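Local coordinates for protein thiosulfate sulfurtransferase YnjE (Escherichia coli, PDB 2WLR) that catalyses the transfer of sulfur from thiosulfate to cyanide, giving thiocyanate and sulfite, as a periplasmic monomer built from rhodanese domains, at residues 43-48 and 80-85; 49-54 and 65-70; 54-59 and 92-97; 320-325 and 330-335. All coordinates share one frame; numbering follows the deposited sequence.

Contact 1: 43-48 and 80-85; sequences GHELAA and ALYGND
His44 meets Tyr82 with its CB, which lies 3.2 Å from Tyr82 OH. Its imidazole turns back along its own segment, where ND1 donates to Glu45 O and the ring stacks on Tyr31. Glu45 makes the main link. Glu45 N donates to Tyr82 OH over 3.0 Å in a fairly straight bond of 162°. Glu45 CG touches the ring at 4.0 Å from Tyr82 CE1. Beyond CG the chain bends (chi2 -75°), and the carboxylate plane stands 81° from the ring plane. The polar end is held by other partners: OE2 accepts from Leu110 N and OE1 forms a salt bridge with Arg115. A type II turn runs from Glu45 to Ala48 and brings the segment back to the tyrosine. Ala48 CB sits at the ring edge, near its plane, 3.8 Å from Tyr82 OH. The buried hydroxyl also has a weak hydrogen bond with Asp24 OD2. A phenylalanine in place of Tyr82 would probably leave the Glu45 N-H without its acceptor and His44 CB without its close neighbour. Tyr82 stands at the end of strand 79-82, and residues 43-48 lead into strand 49-50. The contact thus joins the loop before the edge strand to an inner strand of the parallel sheet in the first rhodanese domain.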
loop_
_atom_site.group_PDB
_atom_site.type_symbol
_atom_site.label_atom_id
_atom_site.label_comp_id
_atom_site.label_asym_id
_atom_site.label_seq_id
_atom_site.Cartn_x
_atom_site.Cartn_y
_atom_site.Cartn_z
ATOM N N GLY A 43 15.648 -1.268 -7.802
ATOM C CA GLY A 43 14.518 -1.421 -8.696
ATOM C C GLY A 43 14.565 -2.652 -9.574
ATOM O O GLY A 43 15.372 -3.541 -9.387
ATOM N N HIS A 44 13.695 -2.632 -10.601
ATOM C CA HIS A 44 13.485 -3.746 -11.519
ATOM C C HIS A 44 13.760 -3.347 -12.943
ATOM O O HIS A 44 13.828 -2.184 -13.283
ATOM C CB HIS A 44 12.048 -4.301 -11.404
ATOM C CG HIS A 44 10.970 -3.254 -11.444
ATOM N ND1 HIS A 44 10.323 -2.835 -12.593
ATOM C CD2 HIS A 44 10.379 -2.592 -10.434
ATOM C CE1 HIS A 44 9.381 -1.962 -12.249
ATOM N NE2 HIS A 44 9.422 -1.783 -10.949
ATOM N N GLU A 45 13.941 -4.342 -13.785
ATOM C CA GLU A 45 14.153 -4.038 -15.176
ATOM C C GLU A 45 12.897 -3.475 -15.812
ATOM O O GLU A 45 11.791 -3.739 -15.378
ATOM C CB GLU A 45 14.657 -5.258 -15.920
ATOM C CG GLU A 45 16.008 -5.781 -15.419
ATOM C CD GLU A 45 17.184 -4.965 -15.836
ATOM O OE1 GLU A 45 17.005 -3.925 -16.494
ATOM O OE2 GLU A 45 18.308 -5.400 -15.533
ATOM N N LEU A 46 13.086 -2.668 -16.847
ATOM C CA LEU A 46 11.984 -2.015 -17.527
ATOM C C LEU A 46 10.854 -2.965 -17.908
ATOM O O LEU A 46 11.064 -3.989 -18.559
ATOM C CB LEU A 46 12.502 -1.260 -18.768
ATOM C CG LEU A 46 11.479 -0.491 -19.592
ATOM C CD1 LEU A 46 10.897 0.686 -18.809
ATOM C CD2 LEU A 46 12.176 0.012 -20.867
ATOM N N ALA A 47 9.665 -2.592 -17.459
ATOM C CA ALA A 47 8.438 -3.311 -17.746
ATOM C C ALA A 47 8.367 -4.694 -17.095
ATOM O O ALA A 47 7.441 -5.453 -17.377
ATOM C CB ALA A 47 8.183 -3.385 -19.271
ATOM N N ALA A 48 9.298 -5.001 -16.174
ATOM C CA ALA A 48 9.311 -6.327 -15.554
ATOM C C ALA A 48 8.066 -6.517 -14.711
ATOM O O ALA A 48 7.533 -5.590 -14.113
ATOM C CB ALA A 48 10.496 -6.511 -14.625
ATOM N N ALA A 80 11.830 -13.885 -19.520
ATOM C CA ALA A 80 13.191 -13.978 -18.997
ATOM C C ALA A 80 13.156 -13.677 -17.510
ATOM O O ALA A 80 12.730 -12.588 -17.103
ATOM C CB ALA A 80 14.100 -13.015 -19.691
ATOM N N LEU A 81 13.580 -14.643 -16.711
ATOM C CA LEU A 81 13.547 -14.560 -15.254
ATOM C C LEU A 81 14.842 -14.033 -14.702
ATOM O O LEU A 81 15.923 -14.231 -15.272
ATOM C CB LEU A 81 13.313 -15.936 -14.644
ATOM C CG LEU A 81 12.162 -16.775 -15.190
ATOM C CD1 LEU A 81 11.967 -18.027 -14.374
ATOM C CD2 LEU A 81 10.892 -16.013 -15.279
ATOM N N TYR A 82 14.745 -13.335 -13.576
ATOM C CA TYR A 82 15.931 -13.000 -12.815
ATOM C C TYR A 82 15.707 -12.988 -11.329
ATOM O O TYR A 82 14.567 -13.051 -10.836
ATOM C CB TYR A 82 16.566 -11.704 -13.323
ATOM C CG TYR A 82 15.733 -10.460 -13.069
ATOM C CD1 TYR A 82 14.805 -10.019 -13.994
ATOM C CD2 TYR A 82 15.947 -9.686 -11.954
ATOM C CE1 TYR A 82 14.049 -8.863 -13.777
ATOM C CE2 TYR A 82 15.200 -8.546 -11.721
ATOM C CZ TYR A 82 14.268 -8.111 -12.641
ATOM O OH TYR A 82 13.562 -6.965 -12.353
ATOM N N GLY A 83 16.808 -12.969 -10.609
ATOM C CA GLY A 83 16.823 -13.095 -9.178
ATOM C C GLY A 83 17.802 -14.145 -8.729
ATOM O O GLY A 83 18.701 -14.512 -9.483
ATOM N N ASN A 84 17.647 -14.619 -7.501
ATOM C CA ASN A 84 18.537 -15.697 -7.069
ATOM C C ASN A 84 18.217 -17.018 -7.749
ATOM O O ASN A 84 17.097 -17.236 -8.213
ATOM C CB ASN A 84 18.650 -15.812 -5.574
ATOM C CG ASN A 84 17.415 -16.308 -4.931
ATOM O OD1 ASN A 84 17.048 -17.491 -5.081
ATOM N ND2 ASN A 84 16.773 -15.451 -4.162
ATOM N N ASP A 85 19.237 -17.866 -7.870
ATOM C CA ASP A 85 19.108 -19.073 -8.662
ATOM C C ASP A 85 17.986 -19.979 -8.186
ATOM O O ASP A 85 17.269 -20.562 -8.978
ATOM C CB ASP A 85 20.415 -19.881 -8.672
ATOM C CG ASP A 85 21.497 -19.248 -9.466
ATOM O OD1 ASP A 85 21.270 -18.194 -10.098
ATOM O OD2 ASP A 85 22.604 -19.860 -9.476
#

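Contact 2: 49-54 and 65-70; sequences LNLSAS and NAWIKQ
Leu51 and Leu49 pack against the indole of Trp67, joining edge strand 49-50 and the residues after it to helix 61-70. This is strand-to-helix packing in the alpha/beta fold of the first rhodanese domain. In Trp67, CG lies opposite the backbone N (chi1 -176°), which carries the indole out from the helix; chi2 then turns its benzene part to the strand. Leu51 covers one face of that part. Its CD1 stands 4.1 Å from the centroid of the six-membered ring and only 13° off the ring normal, a CH-pi contact. Its other methyl, CD2, lies over the same ring toward the far rim, 4.0 Å from Trp67 CZ3. Leu51 CB adds a touch at Trp67 CH2. The first torsion of Leu51, -173°, carries CG to the ring, and the second places the methyls over it. Leu49 comes to the outer corner of the ring, with CD1 3.7 Å from Trp67 CH2. Its CB lies near CH2 and CZ2, so two parts of this side chain touch the same corner. Between the two leucines, the carbonyl of Asn50 faces the indole, its O 3.4 Å from Trp67 CZ2. Leu51 also rests on Val91 and Leu95 of helix 85-97, which ties the two helices to this edge of the sheet. The polar side of the indole is served by a water in the ring plane. This water accepts from Trp67 NE1 at 2.9 Å and donates to Asn50 O at 2.7 Å.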
loop_
_atom_site.group_PDB
_atom_site.type_symbol
_atom_site.label_atom_id
_atom_site.label_comp_id
_atom_site.label_asym_id
_atom_site.label_seq_id
_atom_site.Cartn_x
_atom_site.Cartn_y
_atom_site.Cartn_z
ATOM N N LEU A 49 7.659 -7.774 -14.676
ATOM C CA LEU A 49 6.635 -8.247 -13.753
ATOM C C LEU A 49 7.332 -8.717 -12.472
ATOM O O LEU A 49 8.517 -9.073 -12.499
ATOM C CB LEU A 49 5.814 -9.408 -14.379
ATOM C CG LEU A 49 5.218 -9.100 -15.760
ATOM C CD1 LEU A 49 4.446 -10.309 -16.268
ATOM C CD2 LEU A 49 4.348 -7.834 -15.742
ATOM N N ASN A 50 6.591 -8.767 -11.373
ATOM C CA ASN A 50 7.093 -9.312 -10.110
ATOM C C ASN A 50 6.298 -10.581 -9.826
ATOM O O ASN A 50 5.058 -10.546 -9.628
ATOM C CB ASN A 50 6.884 -8.313 -8.989
ATOM C CG ASN A 50 7.635 -8.666 -7.676
ATOM O OD1 ASN A 50 8.645 -9.447 -7.671
ATOM N ND2 ASN A 50 7.172 -8.109 -6.613
ATOM N N LEU A 51 7.021 -11.678 -9.738
ATOM C CA LEU A 51 6.431 -12.946 -9.317
ATOM C C LEU A 51 7.399 -13.541 -8.329
ATOM O O LEU A 51 8.325 -14.269 -8.707
ATOM C CB LEU A 51 6.184 -13.886 -10.498
ATOM C CG LEU A 51 5.422 -15.180 -10.189
ATOM C CD1 LEU A 51 4.052 -14.933 -9.560
ATOM C CD2 LEU A 51 5.266 -16.051 -11.447
ATOM N N SER A 52 7.238 -13.175 -7.076
ATOM C CA SER A 52 8.171 -13.602 -6.042
ATOM C C SER A 52 8.070 -15.094 -5.799
ATOM O O SER A 52 6.962 -15.601 -5.555
ATOM C CB SER A 52 7.921 -12.844 -4.775
ATOM O OG SER A 52 8.880 -13.183 -3.816
ATOM N N ALA A 53 9.198 -15.792 -5.778
ATOM C CA ALA A 53 9.175 -17.234 -5.486
ATOM C C ALA A 53 8.541 -17.496 -4.130
ATOM O O ALA A 53 7.919 -18.513 -3.948
ATOM C CB ALA A 53 10.568 -17.851 -5.530
ATOM N N SER A 54 8.699 -16.573 -3.182
ATOM C CA SER A 54 8.104 -16.694 -1.847
ATOM C C SER A 54 6.583 -16.667 -1.833
ATOM O O SER A 54 5.987 -17.027 -0.823
ATOM C CB SER A 54 8.631 -15.590 -0.934
ATOM O OG SER A 54 8.221 -14.312 -1.374
ATOM N N ASN A 65 -2.819 -18.928 -12.961
ATOM C CA ASN A 65 -3.382 -18.757 -14.289
ATOM C C ASN A 65 -3.974 -17.361 -14.417
ATOM O O ASN A 65 -3.817 -16.723 -15.464
ATOM C CB ASN A 65 -4.464 -19.814 -14.553
ATOM C CG ASN A 65 -3.895 -21.185 -14.830
ATOM O OD1 ASN A 65 -2.717 -21.342 -15.188
ATOM N ND2 ASN A 65 -4.752 -22.210 -14.690
ATOM N N ALA A 66 -4.694 -16.926 -13.398
ATOM C CA ALA A 66 -5.256 -15.582 -13.370
ATOM C C ALA A 66 -4.167 -14.509 -13.506
ATOM O O ALA A 66 -4.303 -13.534 -14.245
ATOM C CB ALA A 66 -6.073 -15.391 -12.123
ATOM N N TRP A 67 -3.065 -14.706 -12.800
ATOM C CA TRP A 67 -1.975 -13.745 -12.834
ATOM C C TRP A 67 -1.353 -13.698 -14.218
ATOM O O TRP A 67 -1.072 -12.632 -14.778
ATOM C CB TRP A 67 -0.939 -14.155 -11.776
ATOM C CG TRP A 67 0.213 -13.212 -11.623
ATOM C CD1 TRP A 67 0.313 -12.206 -10.699
ATOM C CD2 TRP A 67 1.423 -13.230 -12.352
ATOM N NE1 TRP A 67 1.512 -11.562 -10.865
ATOM C CE2 TRP A 67 2.225 -12.173 -11.849
ATOM C CE3 TRP A 67 1.926 -14.006 -13.400
ATOM C CZ2 TRP A 67 3.474 -11.860 -12.381
ATOM C CZ3 TRP A 67 3.182 -13.718 -13.915
ATOM C CH2 TRP A 67 3.953 -12.637 -13.390
ATOM N N ILE A 68 -1.136 -14.855 -14.815
ATOM C CA ILE A 68 -0.596 -14.925 -16.168
ATOM C C ILE A 68 -1.514 -14.171 -17.143
ATOM O O ILE A 68 -1.028 -13.341 -17.918
ATOM C CB ILE A 68 -0.376 -16.393 -16.591
ATOM C CG1 ILE A 68 0.790 -17.016 -15.777
ATOM C CG2 ILE A 68 -0.105 -16.500 -18.104
ATOM C CD1 ILE A 68 0.905 -18.534 -15.911
ATOM N N LYS A 69 -2.824 -14.407 -17.040
ATOM C CA LYS A 69 -3.813 -13.734 -17.906
ATOM C C LYS A 69 -3.883 -12.227 -17.687
ATOM O O LYS A 69 -4.010 -11.444 -18.654
ATOM C CB LYS A 69 -5.194 -14.314 -17.619
ATOM C CG LYS A 69 -5.464 -15.574 -18.349
ATOM C CD LYS A 69 -6.479 -15.346 -19.442
ATOM C CE LYS A 69 -7.870 -15.250 -18.849
ATOM N NZ LYS A 69 -8.841 -14.587 -19.757
ATOM N N GLN A 70 -3.871 -11.831 -16.430
ATOM C CA GLN A 70 -3.982 -10.412 -16.042
ATOM C C GLN A 70 -2.787 -9.605 -16.568
ATOM O O GLN A 70 -2.912 -8.399 -16.771
ATOM C CB GLN A 70 -4.084 -10.260 -14.526
ATOM C CG GLN A 70 -5.452 -10.558 -13.939
ATOM C CD GLN A 70 -5.422 -10.966 -12.492
ATOM O OE1 GLN A 70 -4.432 -10.736 -11.775
ATOM N NE2 GLN A 70 -6.525 -11.577 -12.034
HETATM O O HOH W 1 2.738 -9.170 -9.754
#

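Contact 3: 54-59 and 92-97; sequences SWLDKM and KTRLQK
The backbones come closest at Leu56 and Arg94, whose CA atoms are 8.0 Å apart, where a loop with helical backbone angles but no regular helix bonds at 54-57 passes helix 85-97. The contact ties the connection between strand 49-50 and helix 61-70 to a neighbouring helix of the first rhodanese domain's alpha/beta fold. Arg94 carries it. Its chain bends at chi2 (-68°) and chi3 (-63°), which folds the guanidinium toward the loop carbonyls. Leu56 runs past it in the opposite direction. Leu56 CD2 lies over one face of the guanidinium and is 4.0 Å from Arg94 CG. Leu64 of helix 61-70 also touches the arginine. Arg94 NH1 donates to Leu56 O over 2.9 Å at 136°, approaching from above the carbonyl plane. That oxygen also accepts from Met59 N, on the opposite face of its plane. Both the loop's own turn and the arginine thus grip it. Residue 59 is selenomethionine; its backbone carbonyl serves Arg94, while its side chain packs on Leu64 and Trp67 of helix 61-70. Met59 O lies near the guanidinium plane. It takes a weak bond from NH1 and a stronger one from NH2, with 2.8 Å from Arg94 NH2 to Met59 O.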
loop_
_atom_site.group_PDB
_atom_site.type_symbol
_atom_site.label_atom_id
_atom_site.label_comp_id
_atom_site.label_asym_id
_atom_site.label_seq_id
_atom_site.Cartn_x
_atom_site.Cartn_y
_atom_site.Cartn_z
ATOM N N SER A 54 8.699 -16.573 -3.182
ATOM C CA SER A 54 8.104 -16.694 -1.847
ATOM C C SER A 54 6.583 -16.667 -1.833
ATOM O O SER A 54 5.987 -17.027 -0.823
ATOM C CB SER A 54 8.631 -15.590 -0.934
ATOM O OG SER A 54 8.221 -14.312 -1.374
ATOM N N TRP A 55 5.951 -16.257 -2.932
ATOM C CA TRP A 55 4.498 -16.295 -2.999
ATOM C C TRP A 55 3.924 -17.600 -3.467
ATOM O O TRP A 55 2.728 -17.830 -3.291
ATOM C CB TRP A 55 3.968 -15.264 -3.996
ATOM C CG TRP A 55 4.380 -13.848 -3.783
ATOM C CD1 TRP A 55 4.851 -13.290 -2.650
ATOM C CD2 TRP A 55 4.294 -12.805 -4.747
ATOM N NE1 TRP A 55 5.119 -11.949 -2.863
ATOM C CE2 TRP A 55 4.743 -11.625 -4.138
ATOM C CE3 TRP A 55 3.865 -12.757 -6.067
ATOM C CZ2 TRP A 55 4.851 -10.420 -4.861
ATOM C CZ3 TRP A 55 3.935 -11.581 -6.746
ATOM C CH2 TRP A 55 4.428 -10.429 -6.140
ATOM N N LEU A 56 4.738 -18.430 -4.104
ATOM C CA LEU A 56 4.221 -19.583 -4.849
ATOM C C LEU A 56 3.428 -20.585 -4.015
ATOM O O LEU A 56 2.446 -21.104 -4.513
ATOM C CB LEU A 56 5.340 -20.299 -5.592
ATOM C CG LEU A 56 5.978 -19.480 -6.711
ATOM C CD1 LEU A 56 7.241 -20.197 -7.194
ATOM C CD2 LEU A 56 4.995 -19.198 -7.857
ATOM N N ASP A 57 3.845 -20.790 -2.768
ATOM C CA ASP A 57 3.147 -21.712 -1.846
ATOM C C ASP A 57 1.799 -21.166 -1.396
ATOM O O ASP A 57 1.041 -21.865 -0.705
ATOM C CB ASP A 57 4.039 -22.059 -0.634
ATOM C CG ASP A 57 4.308 -20.881 0.291
ATOM O OD1 ASP A 57 3.926 -19.733 -0.005
ATOM O OD2 ASP A 57 4.938 -21.109 1.360
ATOM N N LYS A 58 1.492 -19.926 -1.777
ATOM C CA LYS A 58 0.196 -19.320 -1.496
ATOM C C LYS A 58 -0.557 -18.959 -2.764
ATOM O O LYS A 58 -1.506 -18.161 -2.731
ATOM C CB LYS A 58 0.355 -18.064 -0.640
ATOM C CG LYS A 58 0.863 -18.372 0.768
ATOM C CD LYS A 58 1.206 -17.109 1.551
ATOM C CE LYS A 58 2.395 -16.333 0.968
ATOM N NZ LYS A 58 3.693 -17.053 1.087
HETATM N N MSE A 59 -0.125 -19.502 -3.888
HETATM C CA MSE A 59 -0.813 -19.301 -5.147
HETATM C C MSE A 59 -1.214 -20.633 -5.722
HETATM O O MSE A 59 -0.359 -21.455 -6.061
HETATM C CB MSE A 59 0.106 -18.635 -6.158
HETATM C CG MSE A 59 0.414 -17.188 -5.860
HETATM SE SE MSE A 59 1.637 -16.320 -7.077
HETATM C CE MSE A 59 0.578 -16.067 -8.574
ATOM N N LYS A 92 10.418 -20.863 -12.529
ATOM C CA LYS A 92 10.487 -21.550 -13.829
ATOM C C LYS A 92 9.578 -22.786 -13.803
ATOM O O LYS A 92 8.800 -23.011 -14.719
ATOM C CB LYS A 92 11.913 -21.966 -14.155
ATOM C CG LYS A 92 12.042 -22.824 -15.411
ATOM C CD LYS A 92 13.259 -23.748 -15.366
ATOM C CE LYS A 92 13.021 -24.925 -14.406
ATOM N NZ LYS A 92 14.164 -25.883 -14.373
ATOM N N THR A 93 9.649 -23.534 -12.723
ATOM C CA THR A 93 8.946 -24.816 -12.642
ATOM C C THR A 93 7.440 -24.593 -12.624
ATOM O O THR A 93 6.707 -25.255 -13.369
ATOM C CB THR A 93 9.448 -25.594 -11.435
ATOM O OG1 THR A 93 10.842 -25.873 -11.623
ATOM C CG2 THR A 93 8.702 -26.915 -11.264
ATOM N N ARG A 94 6.958 -23.636 -11.833
ATOM C CA ARG A 94 5.546 -23.294 -11.809
ATOM C C ARG A 94 5.066 -22.747 -13.154
ATOM O O ARG A 94 3.958 -23.072 -13.608
ATOM C CB ARG A 94 5.186 -22.324 -10.668
ATOM C CG ARG A 94 5.100 -22.975 -9.278
ATOM C CD ARG A 94 3.927 -23.936 -9.109
ATOM N NE ARG A 94 2.641 -23.288 -9.228
ATOM C CZ ARG A 94 1.996 -22.637 -8.268
ATOM N NH1 ARG A 94 2.517 -22.480 -7.062
ATOM N NH2 ARG A 94 0.805 -22.125 -8.539
ATOM N N LEU A 95 5.887 -21.919 -13.803
ATOM C CA LEU A 95 5.447 -21.355 -15.079
ATOM C C LEU A 95 5.398 -22.419 -16.168
ATOM O O LEU A 95 4.543 -22.357 -17.052
ATOM C CB LEU A 95 6.337 -20.174 -15.491
ATOM C CG LEU A 95 6.190 -18.943 -14.612
ATOM C CD1 LEU A 95 7.198 -17.934 -15.103
ATOM C CD2 LEU A 95 4.821 -18.332 -14.610
ATOM N N GLN A 96 6.336 -23.354 -16.148
ATOM C CA GLN A 96 6.298 -24.491 -17.090
ATOM C C GLN A 96 5.013 -25.294 -16.919
ATOM O O GLN A 96 4.330 -25.587 -17.895
ATOM C CB GLN A 96 7.503 -25.414 -16.889
ATOM C CG GLN A 96 8.826 -24.828 -17.361
ATOM C CD GLN A 96 10.024 -25.686 -16.985
ATOM O OE1 GLN A 96 9.963 -26.514 -16.072
ATOM N NE2 GLN A 96 11.129 -25.468 -17.666
ATOM N N LYS A 97 4.666 -25.600 -15.680
ATOM C CA LYS A 97 3.450 -26.367 -15.392
ATOM C C LYS A 97 2.195 -25.561 -15.741
ATOM O O LYS A 97 1.147 -26.146 -16.040
ATOM C CB LYS A 97 3.450 -26.834 -13.943
ATOM C CG LYS A 97 4.469 -27.923 -13.672
ATOM C CD LYS A 97 4.741 -28.070 -12.183
ATOM C CE LYS A 97 5.877 -29.037 -11.863
ATOM N NZ LYS A 97 6.122 -29.126 -10.378
#

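Contact 4: 320-325 and 330-335; sequences WGHAGS and MEDFHN
Asp332 and His322 cross at about a right angle in a loop of the third rhodanese domain, between strand 319-320 and helix 343-351. The loop doubles back so that a 3-10 turn at 331-333 faces residues 320-325. The imidazole and carboxylate planes stand 76° apart, and the carboxylate lies at the ring edge. The closest approach is 3.5 Å, from Asp332 OD2 to His322 CB. One face of the imidazole is covered by the Trp320 ring, whose CZ3 lies over its centre. Asp332 OD2 accepts from Ala323 N over 3.0 Å, at 164°, on its anti side. Asp332 N returns a bond to Ala323 O, nearly in line with the carbonyl. The residue thus holds both polar backbone atoms of Ala323. An alanine in place of Asp332 would probably leave Ala323 N without its acceptor and the edge of the His322 ring without its carboxylate neighbour. Phe333 turns its edge to the loop, with CE2 3.5 Å from His322 O, and packs on helices 343-351 and 369-380. The bent side chain of selenomethionine Met330 sets SE 4.0 Å from Ala323 CB. Met330 also touches Arg370, a substrate-binding residue by similarity, so the Met330 side chain lies beside the probable substrate site. At the outer end Glu331 spans Ser325 with both oxygens. Ser325 N donates to OE1, and Ser325 OG donates to the syn lone pair of Glu331 OE2 over 2.7 Å.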
loop_
_atom_site.group_PDB
_atom_site.type_symbol
_atom_site.label_atom_id
_atom_site.label_comp_id
_atom_site.label_asym_id
_atom_site.label_seq_id
_atom_site.Cartn_x
_atom_site.Cartn_y
_atom_site.Cartn_z
ATOM N N TRP A 320 -14.969 3.655 -9.354
ATOM C CA TRP A 320 -14.575 2.542 -8.505
ATOM C C TRP A 320 -13.081 2.375 -8.527
ATOM O O TRP A 320 -12.487 2.294 -9.581
ATOM C CB TRP A 320 -15.168 1.224 -8.984
ATOM C CG TRP A 320 -15.041 0.105 -7.941
ATOM C CD1 TRP A 320 -15.293 0.186 -6.602
ATOM C CD2 TRP A 320 -14.677 -1.257 -8.185
ATOM N NE1 TRP A 320 -15.100 -1.012 -6.005
ATOM C CE2 TRP A 320 -14.736 -1.931 -6.952
ATOM C CE3 TRP A 320 -14.322 -1.975 -9.333
ATOM C CZ2 TRP A 320 -14.432 -3.274 -6.825
ATOM C CZ3 TRP A 320 -14.014 -3.308 -9.196
ATOM C CH2 TRP A 320 -14.070 -3.944 -7.958
ATOM N N GLY A 321 -12.469 2.299 -7.344
ATOM C CA GLY A 321 -11.020 2.132 -7.248
ATOM C C GLY A 321 -10.535 0.721 -6.984
ATOM O O GLY A 321 -9.342 0.516 -6.761
ATOM N N HIS A 322 -11.431 -0.258 -7.003
ATOM C CA HIS A 322 -11.186 -1.571 -6.442
ATOM C C HIS A 322 -11.009 -1.498 -4.914
ATOM O O HIS A 322 -10.940 -0.430 -4.331
ATOM C CB HIS A 322 -10.031 -2.295 -7.150
ATOM C CG HIS A 322 -10.371 -2.696 -8.552
ATOM N ND1 HIS A 322 -10.600 -4.004 -8.925
ATOM C CD2 HIS A 322 -10.562 -1.954 -9.657
ATOM C CE1 HIS A 322 -10.896 -4.045 -10.217
ATOM N NE2 HIS A 322 -10.882 -2.814 -10.684
ATOM N N ALA A 323 -11.005 -2.659 -4.259
ATOM C CA ALA A 323 -10.886 -2.716 -2.793
ATOM C C ALA A 323 -10.669 -4.162 -2.368
ATOM O O ALA A 323 -9.593 -4.730 -2.593
ATOM C CB ALA A 323 -12.126 -2.079 -2.108
ATOM N N GLY A 324 -11.690 -4.799 -1.812
ATOM C CA GLY A 324 -11.603 -6.200 -1.459
ATOM C C GLY A 324 -12.965 -6.842 -1.377
ATOM O O GLY A 324 -13.955 -6.283 -1.848
ATOM N N SER A 325 -12.985 -8.025 -0.771
ATOM C CA SER A 325 -14.144 -8.922 -0.803
ATOM C C SER A 325 -15.314 -8.441 0.028
ATOM O O SER A 325 -16.467 -8.735 -0.291
ATOM C CB SER A 325 -13.721 -10.327 -0.350
ATOM O OG SER A 325 -13.094 -10.302 0.913
HETATM N N MSE A 330 -8.912 -5.977 1.682
HETATM C CA MSE A 330 -8.287 -5.178 0.625
HETATM C C MSE A 330 -7.501 -6.037 -0.352
HETATM O O MSE A 330 -6.444 -5.643 -0.859
HETATM C CB MSE A 330 -7.397 -4.059 1.262
HETATM C CG MSE A 330 -8.190 -2.867 1.893
HETATM SE SE MSE A 330 -9.041 -1.919 0.510
HETATM C CE MSE A 330 -7.554 -0.796 0.143
ATOM N N GLU A 331 -8.066 -7.187 -0.720
ATOM C CA GLU A 331 -7.349 -8.125 -1.579
ATOM C C GLU A 331 -6.882 -7.596 -2.933
ATOM O O GLU A 331 -5.834 -8.041 -3.436
ATOM C CB GLU A 331 -8.180 -9.400 -1.847
ATOM C CG GLU A 331 -8.512 -10.235 -0.639
ATOM C CD GLU A 331 -9.878 -9.907 -0.075
ATOM O OE1 GLU A 331 -10.338 -8.740 -0.211
ATOM O OE2 GLU A 331 -10.496 -10.820 0.533
ATOM N N ASP A 332 -7.612 -6.649 -3.517
ATOM C CA ASP A 332 -7.260 -6.130 -4.835
ATOM C C ASP A 332 -5.978 -5.352 -4.823
ATOM O O ASP A 332 -5.462 -5.032 -5.863
ATOM C CB ASP A 332 -8.375 -5.250 -5.426
ATOM C CG ASP A 332 -9.693 -5.983 -5.604
ATOM O OD1 ASP A 332 -9.639 -7.203 -5.826
ATOM O OD2 ASP A 332 -10.785 -5.343 -5.547
ATOM N N PHE A 333 -5.502 -4.994 -3.638
ATOM C CA PHE A 333 -4.275 -4.230 -3.527
ATOM C C PHE A 333 -3.094 -5.033 -3.007
ATOM O O PHE A 333 -2.002 -4.450 -2.863
ATOM C CB PHE A 333 -4.554 -3.038 -2.639
ATOM C CG PHE A 333 -5.398 -2.013 -3.317
ATOM C CD1 PHE A 333 -4.812 -1.054 -4.136
ATOM C CD2 PHE A 333 -6.767 -2.016 -3.150
ATOM C CE1 PHE A 333 -5.612 -0.120 -4.797
ATOM C CE2 PHE A 333 -7.555 -1.056 -3.814
ATOM C CZ PHE A 333 -6.953 -0.127 -4.617
ATOM N N HIS A 334 -3.290 -6.335 -2.737
ATOM C CA HIS A 334 -2.282 -7.117 -2.003
ATOM C C HIS A 334 -1.786 -8.286 -2.823
ATOM O O HIS A 334 -2.540 -8.887 -3.582
ATOM C CB HIS A 334 -2.848 -7.706 -0.727
ATOM C CG HIS A 334 -3.312 -6.705 0.279
ATOM N ND1 HIS A 334 -4.186 -7.035 1.285
ATOM C CD2 HIS A 334 -3.021 -5.397 0.436
ATOM C CE1 HIS A 334 -4.443 -5.954 2.007
ATOM N NE2 HIS A 334 -3.731 -4.950 1.527
ATOM N N ASN A 335 -0.483 -8.549 -2.710
ATOM C CA ASN A 335 0.149 -9.787 -3.136
ATOM C C ASN A 335 -0.250 -10.936 -2.215
ATOM O O ASN A 335 -0.864 -10.714 -1.166
ATOM C CB ASN A 335 1.683 -9.614 -3.129
ATOM C CG ASN A 335 2.183 -8.623 -4.152
ATOM O OD1 ASN A 335 3.038 -7.785 -3.852
ATOM N ND2 ASN A 335 1.649 -8.681 -5.331
#

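How the contacts relate
Contacts 1, 2 and 3 belong to the first rhodanese domain, and contact 4 to the third. Contact 1 is buried, while the other three are partly buried. Contacts 1 and 2 reach the same parallel sheet. Contacts 2 and 3 share Ser54 and touch directly, with Leu51 CD1 3.7 Å from Met59 SE. Leu81 of contact 1 packs on Leu95 of contact 3. Chemistry changes with place. A tyrosine hydroxyl serves contact 1, apolar packing on an indole contact 2, and an arginine on loop carbonyls contact 3. Contact 4 uses carboxylates on backbone N-H groups beside the probable substrate site. Trp55 packs on Asn335, a point where the first and third domains touch.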